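Local coordinates for putative vitamin-B12 independent methionine synthase family protein (Listeria monocytogenes, PDB 1YPX) that probably binds zinc and may transfer a methyl group from a polyglutamylated folate to homocysteine, making methionine without cobalamin, at residues 159-162 / 163-167; 187-190 / 191-195; 211-214 / 215-219; 257-260 / 261-265. All blocks are in the same frame, centred on the assembly; numbering follows the deposited sequence.

Contact 1: residues 159-162 / 163-167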
loop_
_atom_site.group_PDB
_atom_site.type_symbol
_atom_site.label_atom_id
_atom_site.label_comp_id
_atom_site.label_asym_id
_atom_site.label_seq_id
_atom_site.Cartn_x
_atom_site.Cartn_y
_atom_site.Cartn_z
ATOM N N GLU A 159 17.924 -17.471 -6.786
ATOM C CA GLU A 159 18.626 -16.199 -6.644
ATOM C C GLU A 159 18.438 -15.366 -7.900
ATOM O O GLU A 159 18.196 -14.165 -7.825
ATOM C CB GLU A 159 20.123 -16.437 -6.404
ATOM C CG GLU A 159 20.437 -17.448 -5.296
ATOM C CD GLU A 159 21.928 -17.515 -4.944
ATOM O OE1 GLU A 159 22.756 -17.725 -5.863
ATOM O OE2 GLU A 159 22.264 -17.365 -3.745
ATOM N N LYS A 160 18.543 -16.018 -9.052
ATOM C CA LYS A 160 18.388 -15.351 -10.342
ATOM C C LYS A 160 17.024 -14.657 -10.403
ATOM O O LYS A 160 16.927 -13.491 -10.793
ATOM C CB LYS A 160 18.521 -16.380 -11.472
ATOM C CG LYS A 160 19.127 -15.849 -12.760
ATOM C CD LYS A 160 18.166 -14.966 -13.538
ATOM C CE LYS A 160 18.780 -14.494 -14.863
ATOM N NZ LYS A 160 19.082 -15.605 -15.816
ATOM N N PHE A 161 15.981 -15.378 -9.997
ATOM C CA PHE A 161 14.620 -14.841 -9.992
ATOM C C PHE A 161 14.501 -13.600 -9.107
ATOM O O PHE A 161 14.005 -12.560 -9.551
ATOM C CB PHE A 161 13.632 -15.902 -9.509
ATOM C CG PHE A 161 12.240 -15.384 -9.312
ATOM C CD1 PHE A 161 11.532 -14.827 -10.372
ATOM C CD2 PHE A 161 11.623 -15.472 -8.066
ATOM C CE1 PHE A 161 10.224 -14.368 -10.192
ATOM C CE2 PHE A 161 10.311 -15.015 -7.872
ATOM C CZ PHE A 161 9.609 -14.462 -8.933
ATOM N N ALA A 162 14.976 -13.712 -7.864
ATOM C CA ALA A 162 14.921 -12.602 -6.913
ATOM C C ALA A 162 15.679 -11.380 -7.413
ATOM O O ALA A 162 15.198 -10.253 -7.291
ATOM C CB ALA A 162 15.471 -13.034 -5.556
ATOM N N ASN A 163 16.859 -11.589 -7.981
ATOM C CA ASN A 163 17.634 -10.459 -8.482
ATOM C C ASN A 163 16.898 -9.640 -9.544
ATOM O O ASN A 163 16.704 -8.446 -9.363
ATOM C CB ASN A 163 18.977 -10.931 -9.041
ATOM C CG ASN A 163 19.815 -11.661 -8.010
ATOM O OD1 ASN A 163 20.974 -12.003 -8.270
ATOM N ND2 ASN A 163 19.235 -11.911 -6.832
ATOM N N ASP A 164 16.492 -10.279 -10.637
ATOM C CA ASP A 164 15.800 -9.583 -11.722
ATOM C C ASP A 164 14.561 -8.855 -11.218
ATOM O O ASP A 164 14.320 -7.702 -11.582
ATOM C CB ASP A 164 15.380 -10.565 -12.835
ATOM C CG ASP A 164 16.571 -11.270 -13.504
ATOM O OD1 ASP A 164 16.344 -12.015 -14.491
ATOM O OD2 ASP A 164 17.731 -11.092 -13.056
ATOM N N LEU A 165 13.770 -9.540 -10.397
ATOM C CA LEU A 165 12.551 -8.970 -9.843
ATOM C C LEU A 165 12.864 -7.676 -9.067
ATOM O O LEU A 165 12.119 -6.697 -9.156
ATOM C CB LEU A 165 11.844 -10.013 -8.953
ATOM C CG LEU A 165 10.536 -9.650 -8.230
ATOM C CD1 LEU A 165 9.475 -9.277 -9.255
ATOM C CD2 LEU A 165 10.049 -10.816 -7.372
ATOM N N ALA A 166 13.970 -7.665 -8.329
ATOM C CA ALA A 166 14.385 -6.484 -7.569
ATOM C C ALA A 166 14.792 -5.317 -8.498
ATOM O O ALA A 166 14.473 -4.157 -8.215
ATOM C CB ALA A 166 15.543 -6.854 -6.623
ATOM N N THR A 167 15.502 -5.622 -9.591
ATOM C CA THR A 167 15.906 -4.599 -10.549
ATOM C C THR A 167 14.649 -4.123 -11.247
ATOM O O THR A 167 14.498 -2.937 -11.541
ATOM C CB THR A 167 16.881 -5.140 -11.639
ATOM O OG1 THR A 167 18.144 -5.448 -11.046
ATOM C CG2 THR A 167 17.106 -4.101 -12.737
#

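Contact 2: residues 187-190 / 191-195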
loop_
_atom_site.group_PDB
_atom_site.type_symbol
_atom_site.label_atom_id
_atom_site.label_comp_id
_atom_site.label_asym_id
_atom_site.label_seq_id
_atom_site.Cartn_x
_atom_site.Cartn_y
_atom_site.Cartn_z
ATOM N N ASP A 187 1.908 -2.832 -0.994
ATOM C CA ASP A 187 0.871 -3.612 -0.342
ATOM C C ASP A 187 1.336 -5.057 -0.298
ATOM O O ASP A 187 1.458 -5.720 -1.321
ATOM C CB ASP A 187 -0.458 -3.459 -1.085
ATOM C CG ASP A 187 -1.166 -2.158 -0.730
ATOM O OD1 ASP A 187 -0.478 -1.190 -0.323
ATOM O OD2 ASP A 187 -2.411 -2.086 -0.856
ATOM N N ASP A 188 1.633 -5.532 0.900
ATOM C CA ASP A 188 2.115 -6.879 1.027
ATOM C C ASP A 188 1.262 -7.700 1.959
ATOM O O ASP A 188 1.327 -7.534 3.172
ATOM C CB ASP A 188 3.552 -6.861 1.519
ATOM C CG ASP A 188 4.269 -8.124 1.180
ATOM O OD1 ASP A 188 5.513 -8.118 1.111
ATOM O OD2 ASP A 188 3.575 -9.131 0.974
ATOM N N THR A 189 0.466 -8.595 1.390
ATOM C CA THR A 189 -0.401 -9.431 2.200
ATOM C C THR A 189 0.179 -10.826 2.413
ATOM O O THR A 189 -0.503 -11.702 2.946
ATOM C CB THR A 189 -1.785 -9.576 1.554
ATOM O OG1 THR A 189 -2.660 -10.256 2.461
ATOM C CG2 THR A 189 -1.695 -10.376 0.266
ATOM N N SER A 190 1.437 -11.017 2.010
ATOM C CA SER A 190 2.102 -12.313 2.130
ATOM C C SER A 190 2.580 -12.653 3.540
ATOM O O SER A 190 2.569 -13.815 3.937
ATOM C CB SER A 190 3.287 -12.412 1.147
ATOM O OG SER A 190 4.392 -11.614 1.536
ATOM N N TRP A 191 2.991 -11.645 4.298
ATOM C CA TRP A 191 3.472 -11.878 5.651
ATOM C C TRP A 191 2.377 -12.399 6.574
ATOM O O TRP A 191 2.655 -13.164 7.491
ATOM C CB TRP A 191 4.065 -10.594 6.234
ATOM C CG TRP A 191 5.114 -9.966 5.362
ATOM C CD1 TRP A 191 4.906 -9.181 4.275
ATOM C CD2 TRP A 191 6.537 -10.088 5.506
ATOM N NE1 TRP A 191 6.108 -8.799 3.728
ATOM C CE2 TRP A 191 7.126 -9.340 4.465
ATOM C CE3 TRP A 191 7.368 -10.755 6.415
ATOM C CZ2 TRP A 191 8.511 -9.239 4.305
ATOM C CZ3 TRP A 191 8.739 -10.655 6.257
ATOM C CH2 TRP A 191 9.299 -9.900 5.209
ATOM N N SER A 192 1.135 -11.993 6.337
ATOM C CA SER A 192 0.032 -12.444 7.182
ATOM C C SER A 192 -0.089 -13.965 7.155
ATOM O O SER A 192 -0.416 -14.588 8.165
ATOM C CB SER A 192 -1.293 -11.808 6.737
ATOM O OG SER A 192 -1.728 -12.296 5.480
ATOM N N TYR A 193 0.189 -14.562 6.000
ATOM C CA TYR A 193 0.101 -16.009 5.860
ATOM C C TYR A 193 0.954 -16.767 6.867
ATOM O O TYR A 193 0.474 -17.692 7.521
ATOM C CB TYR A 193 0.484 -16.431 4.446
ATOM C CG TYR A 193 -0.560 -16.083 3.416
ATOM C CD1 TYR A 193 -0.645 -14.794 2.885
ATOM C CD2 TYR A 193 -1.470 -17.045 2.973
ATOM C CE1 TYR A 193 -1.608 -14.472 1.931
ATOM C CE2 TYR A 193 -2.437 -16.735 2.023
ATOM C CZ TYR A 193 -2.499 -15.447 1.503
ATOM O OH TYR A 193 -3.436 -15.147 0.543
ATOM N N LEU A 194 2.221 -16.386 6.987
ATOM C CA LEU A 194 3.112 -17.043 7.934
ATOM C C LEU A 194 3.010 -16.412 9.323
ATOM O O LEU A 194 4.026 -16.155 9.973
ATOM C CB LEU A 194 4.564 -16.987 7.441
ATOM C CG LEU A 194 5.206 -15.639 7.090
ATOM C CD1 LEU A 194 6.715 -15.798 7.002
ATOM C CD2 LEU A 194 4.654 -15.123 5.777
ATOM N N CYS A 195 1.779 -16.169 9.772
ATOM C CA CYS A 195 1.529 -15.566 11.085
ATOM C C CYS A 195 0.870 -16.524 12.076
ATOM O O CYS A 195 0.936 -16.311 13.288
ATOM C CB CYS A 195 0.641 -14.323 10.946
ATOM S SG CYS A 195 1.435 -12.848 10.263
#

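Contact 3: residues 211-214 / 215-219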
loop_
_atom_site.group_PDB
_atom_site.type_symbol
_atom_site.label_atom_id
_atom_site.label_comp_id
_atom_site.label_asym_id
_atom_site.label_seq_id
_atom_site.Cartn_x
_atom_site.Cartn_y
_atom_site.Cartn_z
ATOM N N GLU A 211 9.981 -20.041 8.325
ATOM C CA GLU A 211 11.289 -19.542 8.732
ATOM C C GLU A 211 12.296 -19.598 7.592
ATOM O O GLU A 211 13.336 -20.244 7.695
ATOM C CB GLU A 211 11.804 -20.360 9.925
ATOM C CG GLU A 211 10.884 -20.326 11.147
ATOM C CD GLU A 211 10.725 -21.686 11.811
ATOM O OE1 GLU A 211 10.256 -22.625 11.128
ATOM O OE2 GLU A 211 11.062 -21.812 13.012
ATOM N N THR A 212 11.985 -18.909 6.504
ATOM C CA THR A 212 12.858 -18.880 5.343
ATOM C C THR A 212 12.365 -17.799 4.394
ATOM O O THR A 212 13.157 -17.083 3.779
ATOM C CB THR A 212 12.870 -20.255 4.619
ATOM O OG1 THR A 212 13.218 -20.078 3.240
ATOM C CG2 THR A 212 11.513 -20.925 4.720
ATOM N N LEU A 213 11.046 -17.676 4.293
ATOM C CA LEU A 213 10.436 -16.674 3.431
ATOM C C LEU A 213 10.745 -15.266 3.924
ATOM O O LEU A 213 11.072 -14.385 3.128
ATOM C CB LEU A 213 8.922 -16.880 3.366
ATOM C CG LEU A 213 8.462 -18.063 2.516
ATOM C CD1 LEU A 213 6.950 -18.143 2.550
ATOM C CD2 LEU A 213 8.952 -17.896 1.087
ATOM N N GLN A 214 10.646 -15.062 5.237
ATOM C CA GLN A 214 10.918 -13.752 5.832
ATOM C C GLN A 214 12.300 -13.241 5.429
ATOM O O GLN A 214 12.548 -12.032 5.408
ATOM C CB GLN A 214 10.811 -13.820 7.363
ATOM C CG GLN A 214 9.394 -14.068 7.872
ATOM C CD GLN A 214 9.263 -13.920 9.381
ATOM O OE1 GLN A 214 9.536 -12.854 9.942
ATOM N NE2 GLN A 214 8.836 -14.993 10.045
ATOM N N GLU A 215 13.185 -14.177 5.100
ATOM C CA GLU A 215 14.541 -13.860 4.689
ATOM C C GLU A 215 14.541 -13.501 3.202
ATOM O O GLU A 215 14.943 -12.393 2.821
ATOM C CB GLU A 215 15.457 -15.063 4.946
ATOM C CG GLU A 215 16.940 -14.723 5.069
ATOM C CD GLU A 215 17.254 -13.860 6.281
ATOM O OE1 GLU A 215 18.455 -13.632 6.551
ATOM O OE2 GLU A 215 16.305 -13.407 6.963
ATOM N N THR A 216 14.083 -14.430 2.365
ATOM C CA THR A 216 14.033 -14.174 0.929
ATOM C C THR A 216 13.317 -12.832 0.689
ATOM O O THR A 216 13.791 -11.998 -0.089
ATOM C CB THR A 216 13.303 -15.326 0.168
ATOM O OG1 THR A 216 11.929 -15.374 0.557
ATOM C CG2 THR A 216 13.945 -16.667 0.484
ATOM N N TYR A 217 12.208 -12.620 1.401
ATOM C CA TYR A 217 11.414 -11.392 1.300
ATOM C C TYR A 217 12.127 -10.147 1.825
ATOM O O TYR A 217 12.205 -9.138 1.128
ATOM C CB TYR A 217 10.085 -11.558 2.044
ATOM C CG TYR A 217 9.138 -12.554 1.410
ATOM C CD1 TYR A 217 7.888 -12.806 1.972
ATOM C CD2 TYR A 217 9.480 -13.225 0.230
ATOM C CE1 TYR A 217 6.997 -13.698 1.376
ATOM C CE2 TYR A 217 8.598 -14.119 -0.376
ATOM C CZ TYR A 217 7.356 -14.348 0.204
ATOM O OH TYR A 217 6.465 -15.204 -0.400
ATOM N N LYS A 218 12.642 -10.211 3.049
ATOM C CA LYS A 218 13.348 -9.065 3.623
ATOM C C LYS A 218 14.465 -8.603 2.691
ATOM O O LYS A 218 14.659 -7.404 2.483
ATOM C CB LYS A 218 13.946 -9.414 4.986
ATOM C CG LYS A 218 14.894 -8.344 5.521
ATOM C CD LYS A 218 16.059 -8.967 6.279
ATOM C CE LYS A 218 16.943 -9.821 5.358
ATOM N NZ LYS A 218 17.938 -10.674 6.100
ATOM N N ASN A 219 15.202 -9.556 2.137
ATOM C CA ASN A 219 16.290 -9.228 1.227
ATOM C C ASN A 219 15.747 -8.767 -0.118
ATOM O O ASN A 219 16.343 -7.919 -0.781
ATOM C CB ASN A 219 17.194 -10.446 1.036
ATOM C CG ASN A 219 17.864 -10.881 2.326
ATOM O OD1 ASN A 219 18.690 -10.159 2.883
ATOM N ND2 ASN A 219 17.505 -12.064 2.811
#

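Contact 4: residues 257-260 / 261-265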
loop_
_atom_site.group_PDB
_atom_site.type_symbol
_atom_site.label_atom_id
_atom_site.label_comp_id
_atom_site.label_asym_id
_atom_site.label_seq_id
_atom_site.Cartn_x
_atom_site.Cartn_y
_atom_site.Cartn_z
ATOM N N ALA A 257 7.688 -9.801 12.942
ATOM C CA ALA A 257 7.781 -8.494 13.565
ATOM C C ALA A 257 9.233 -8.129 13.811
ATOM O O ALA A 257 9.566 -6.958 13.993
ATOM C CB ALA A 257 7.019 -8.492 14.871
ATOM N N GLU A 258 10.096 -9.141 13.814
ATOM C CA GLU A 258 11.525 -8.939 14.046
ATOM C C GLU A 258 12.207 -8.382 12.804
ATOM O O GLU A 258 12.839 -7.325 12.851
ATOM C CB GLU A 258 12.177 -10.265 14.432
ATOM C CG GLU A 258 11.417 -11.032 15.504
ATOM C CD GLU A 258 11.364 -10.302 16.839
ATOM O OE1 GLU A 258 10.799 -9.184 16.884
ATOM O OE2 GLU A 258 11.885 -10.852 17.838
ATOM N N THR A 259 12.066 -9.103 11.695
ATOM C CA THR A 259 12.668 -8.711 10.422
ATOM C C THR A 259 11.907 -7.561 9.755
ATOM O O THR A 259 12.465 -6.826 8.940
ATOM C CB THR A 259 12.717 -9.911 9.441
ATOM O OG1 THR A 259 11.465 -10.023 8.754
ATOM C CG2 THR A 259 12.977 -11.213 10.204
ATOM N N LEU A 260 10.631 -7.420 10.111
ATOM C CA LEU A 260 9.783 -6.372 9.560
ATOM C C LEU A 260 10.088 -4.987 10.120
ATOM O O LEU A 260 10.247 -4.025 9.372
ATOM C CB LEU A 260 8.305 -6.696 9.799
ATOM C CG LEU A 260 7.498 -7.186 8.589
ATOM C CD1 LEU A 260 6.025 -7.275 8.947
ATOM C CD2 LEU A 260 7.685 -6.225 7.430
ATOM N N PHE A 261 10.171 -4.866 11.435
ATOM C CA PHE A 261 10.446 -3.561 12.008
ATOM C C PHE A 261 11.916 -3.361 12.360
ATOM O O PHE A 261 12.336 -2.252 12.685
ATOM C CB PHE A 261 9.566 -3.344 13.237
ATOM C CG PHE A 261 8.116 -3.647 12.997
ATOM C CD1 PHE A 261 7.464 -3.157 11.872
ATOM C CD2 PHE A 261 7.402 -4.430 13.899
ATOM C CE1 PHE A 261 6.120 -3.445 11.650
ATOM C CE2 PHE A 261 6.057 -4.723 13.686
ATOM C CZ PHE A 261 5.414 -4.230 12.561
ATOM N N GLY A 262 12.702 -4.429 12.282
ATOM C CA GLY A 262 14.111 -4.308 12.601
ATOM C C GLY A 262 15.043 -4.389 11.405
ATOM O O GLY A 262 16.065 -3.705 11.363
ATOM N N LYS A 263 14.688 -5.211 10.424
ATOM C CA LYS A 263 15.522 -5.395 9.244
ATOM C C LYS A 263 15.079 -4.646 7.982
ATOM O O LYS A 263 15.913 -4.180 7.202
ATOM C CB LYS A 263 15.634 -6.891 8.941
ATOM C CG LYS A 263 16.290 -7.706 10.051
ATOM C CD LYS A 263 16.474 -9.172 9.649
ATOM C CE LYS A 263 17.082 -10.002 10.789
ATOM N NZ LYS A 263 17.123 -11.466 10.492
ATOM N N LEU A 264 13.770 -4.538 7.784
ATOM C CA LEU A 264 13.202 -3.862 6.615
ATOM C C LEU A 264 13.556 -2.378 6.576
ATOM O O LEU A 264 13.269 -1.648 7.521
ATOM C CB LEU A 264 11.683 -4.016 6.633
ATOM C CG LEU A 264 11.026 -4.454 5.336
ATOM C CD1 LEU A 264 11.421 -3.492 4.228
ATOM C CD2 LEU A 264 11.454 -5.868 5.009
ATOM N N ASN A 265 14.149 -1.925 5.474
ATOM C CA ASN A 265 14.544 -0.521 5.336
ATOM C C ASN A 265 13.457 0.381 4.779
ATOM O O ASN A 265 13.677 1.148 3.836
ATOM C CB ASN A 265 15.788 -0.419 4.466
ATOM C CG ASN A 265 16.987 -1.019 5.135
ATOM O OD1 ASN A 265 17.302 -0.666 6.268
ATOM N ND2 ASN A 265 17.662 -1.928 4.451
#

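Contact 1: residues 159-162 / 163-167
Glu159 O accepts the N-H of Asn163 at 2.9 Å, and the next three residues repeat the step: Asp164 N bonds Lys160 O, Leu165 N bonds Phe161 O, and Ala166 N bonds Ala162 O. The amide of Asn163 swings back beside the carbonyl of Glu159, but ND2 meets that oxygen at an angle too poor for a second bond.

Two side-chain pairs use the same four-residue spacing. On one flank Lys160 bends at chi2 (-74°), which draws its methylene chain across the carboxylate of Asp164: Lys160 CE comes to 3.5 Å from Asp164 OD1, whereas NZ remains 4.7 Å from OD1. The opposite charges probably attract without a direct salt bridge, and OD1 is instead hydrogen-bonded to Tyr154 OH. On the inner flank Phe161 and Leu165 both carry CG anti to the backbone N, chi1 173° and 179°, and therefore run alongside each other, with Phe161 CZ 4.0 Å from Leu165 CD2. Both are buried and rest on Ile109 of strand 108-110; Leu165 also reaches Leu220 of helix 213-224. Large apolar groups suit this inward flank, the small Ala166 fits where Glu223 approaches, and polar Glu159 and Asn163 suit the solvent-facing side. This division makes helix 158-178 amphipathic, as expected of a helix in the outer layer of a TIM-like barrel; it leads into strand 183-188.

Contact 2: residues 187-190 / 191-195
Asp188 and Trp191 meet near the C-terminal part of barrel strand 183-188, where an Asx turn leads into the short, weakly bonded helix 190-193.

Hydrogen bonds to the carboxylate come first. OD2 of Asp188 accepts from Ser190 N (3.0 Å) on its anti side and from Ser190 OG (2.7 Å) on its syn side, each somewhat out of the carboxylate plane and on the same face. Ser190 OG stands between its backbone N and carbonyl carbon (chi1 73°), which keeps it near its own N-H, and one residue thus grips one oxygen twice. Asp188 OD1 receives the indole N-H of Trp191 in a weak, bent bond (NE1 to OD1 2.8 Å, 137°) and is also hydrogen-bonded to Ser139 OG. The carboxylate lies at the edge of the indole, its plane turned 68° from the ring. Aspartate suits the place because its two oxygens can serve the turn and the tryptophan separately.

Backbone carbonyls form the second group. Ser192 OG donates to Thr189 O at 2.9 Å from above the carbonyl plane, and Tyr193 N makes a weak bond to Ser190 O.

Among the large rings, Trp191 packs on Met236 and Ile238 of the neighbouring strand, and Tyr193 meets Tyr145 edge-to-face. Thr189 touches a possible, unconfirmed metal site formed by His237, Cys239 and Cys334. Finally, the Tyr193 ring turns its edge to the carbonyls, with CD1 3.1 Å from Thr189 O.

Contact 3: residues 211-214 / 215-219
Thr212 O, just ahead of helix 213-224, accepts two backbone N-H groups, from Thr216 (3.1 Å, 172°) and from Glu215 (3.2 Å, 137°). The former comes in the carbonyl plane and the latter from well above it, and this oxygen thereby serves both an i+4 and an i+3 amide at the start of the helix. Thr212 holds the N-cap position, yet its side chain makes no capping bond. One step on, Tyr217 N reaches Leu213 O at 2.7 Å, and Lys218 N bonds Gln214 O.

Among the side chains, Thr216 places OG1 between its backbone N and carbonyl carbon, chi1 65°. From there the hydroxyl folds back to donate to Leu213 O at 2.9 Å, adding to the bond from Tyr217 N. Threonine suits the place because a beta hydroxyl on a helix can bond back to the carbonyl three residues earlier. Leu213 and Tyr217 lie alongside each other in the same direction: Leu213 CB sits above the margin of one face of the phenol ring, and Leu213 CD2 lies 4.0 Å from Tyr217 CZ. The buried ring also meets His144 of helix 141-146 edge-to-face, so this flank turns toward the protein. On another flank Lys218, bent at chi2 and chi3, brings NZ to 3.0 Å from Glu215 OE1, a salt bridge within the helix whose hydrogen bond is weak.

The chemistry implies a helix start in which two successive carbonyl oxygens, of Thr212 and Leu213, each serve two donors. The negative charge of Glu215, so close to the amino end, would probably interact favourably with the helix dipole, while Lys218 partly balances it.

Contact 4: residues 257-260 / 261-265
Phe261 sets CG anti to its own carbonyl carbon (chi1 -49°), which turns the ring back over the start of the short helix 258-261; in Lys263 the same choice, chi1 -62°, sends an extended chain back across Thr259. The ring of Phe261 thereby receives Leu260 CB over one face, nearer its perimeter than its centre, while Phe261 CE2 lies 4.1 Å from Ala257 CB. Ala257, which holds the N-cap position without a capping side chain, is small enough for the ring to lie against its CB. Lys263 meets Thr259 with its methylenes, CD 3.8 Å from Thr259 CB, and is itself exposed.

The polar focus is Thr259 O, which accepts from two successive amides: Leu264 N at 2.9 Å and, more weakly, Lys263 N at 3.1 Å. The bonds of the helix proper, Phe261 N to Ala257 O and Gly262 N to Glu258 O, are weak as well. Leu264 CG lies 4.3 Å from Leu260 CD2, and the branched apolar side chains of both leucines fill the buried side of the turn against Phe269 of strand 268-272.

Phe261 also meets Phe269 edge-to-face and makes a cation-pi contact with Lys285; a bound phosphate, probably from the crystallisation liquor, lies about 4 Å from the Phe261 side chain. The whole is a short, weakly bonded helical turn in the crossover between parallel strands 233-238 and 268-272 of a TIM-like barrel.

Contacts 1 to 4 follow in series along the chain, and contacts 2 and 4 both touch contact 3 on helix 213-224. Contacts 2 and 3 have centres 12 Å apart, and Trp191 CZ2 lies 3.6 Å from Tyr217 CB. Contacts 3 and 4 have centres 11 Å apart, and Lys218 CD packs 3.4 Å from Lys263 CD. Trp191 of contact 2 reaches contact 4 as well, CZ3 lying 3.8 Å from Thr259 OG1. Contact 1 does not touch contact 3, nearest atoms about 6 Å apart, but meets a later part of the same helix through Leu165 and Leu220. Contact 2, through Thr189, touches the possible, unconfirmed metal site, which would fit the zinc chemistry expected of this family.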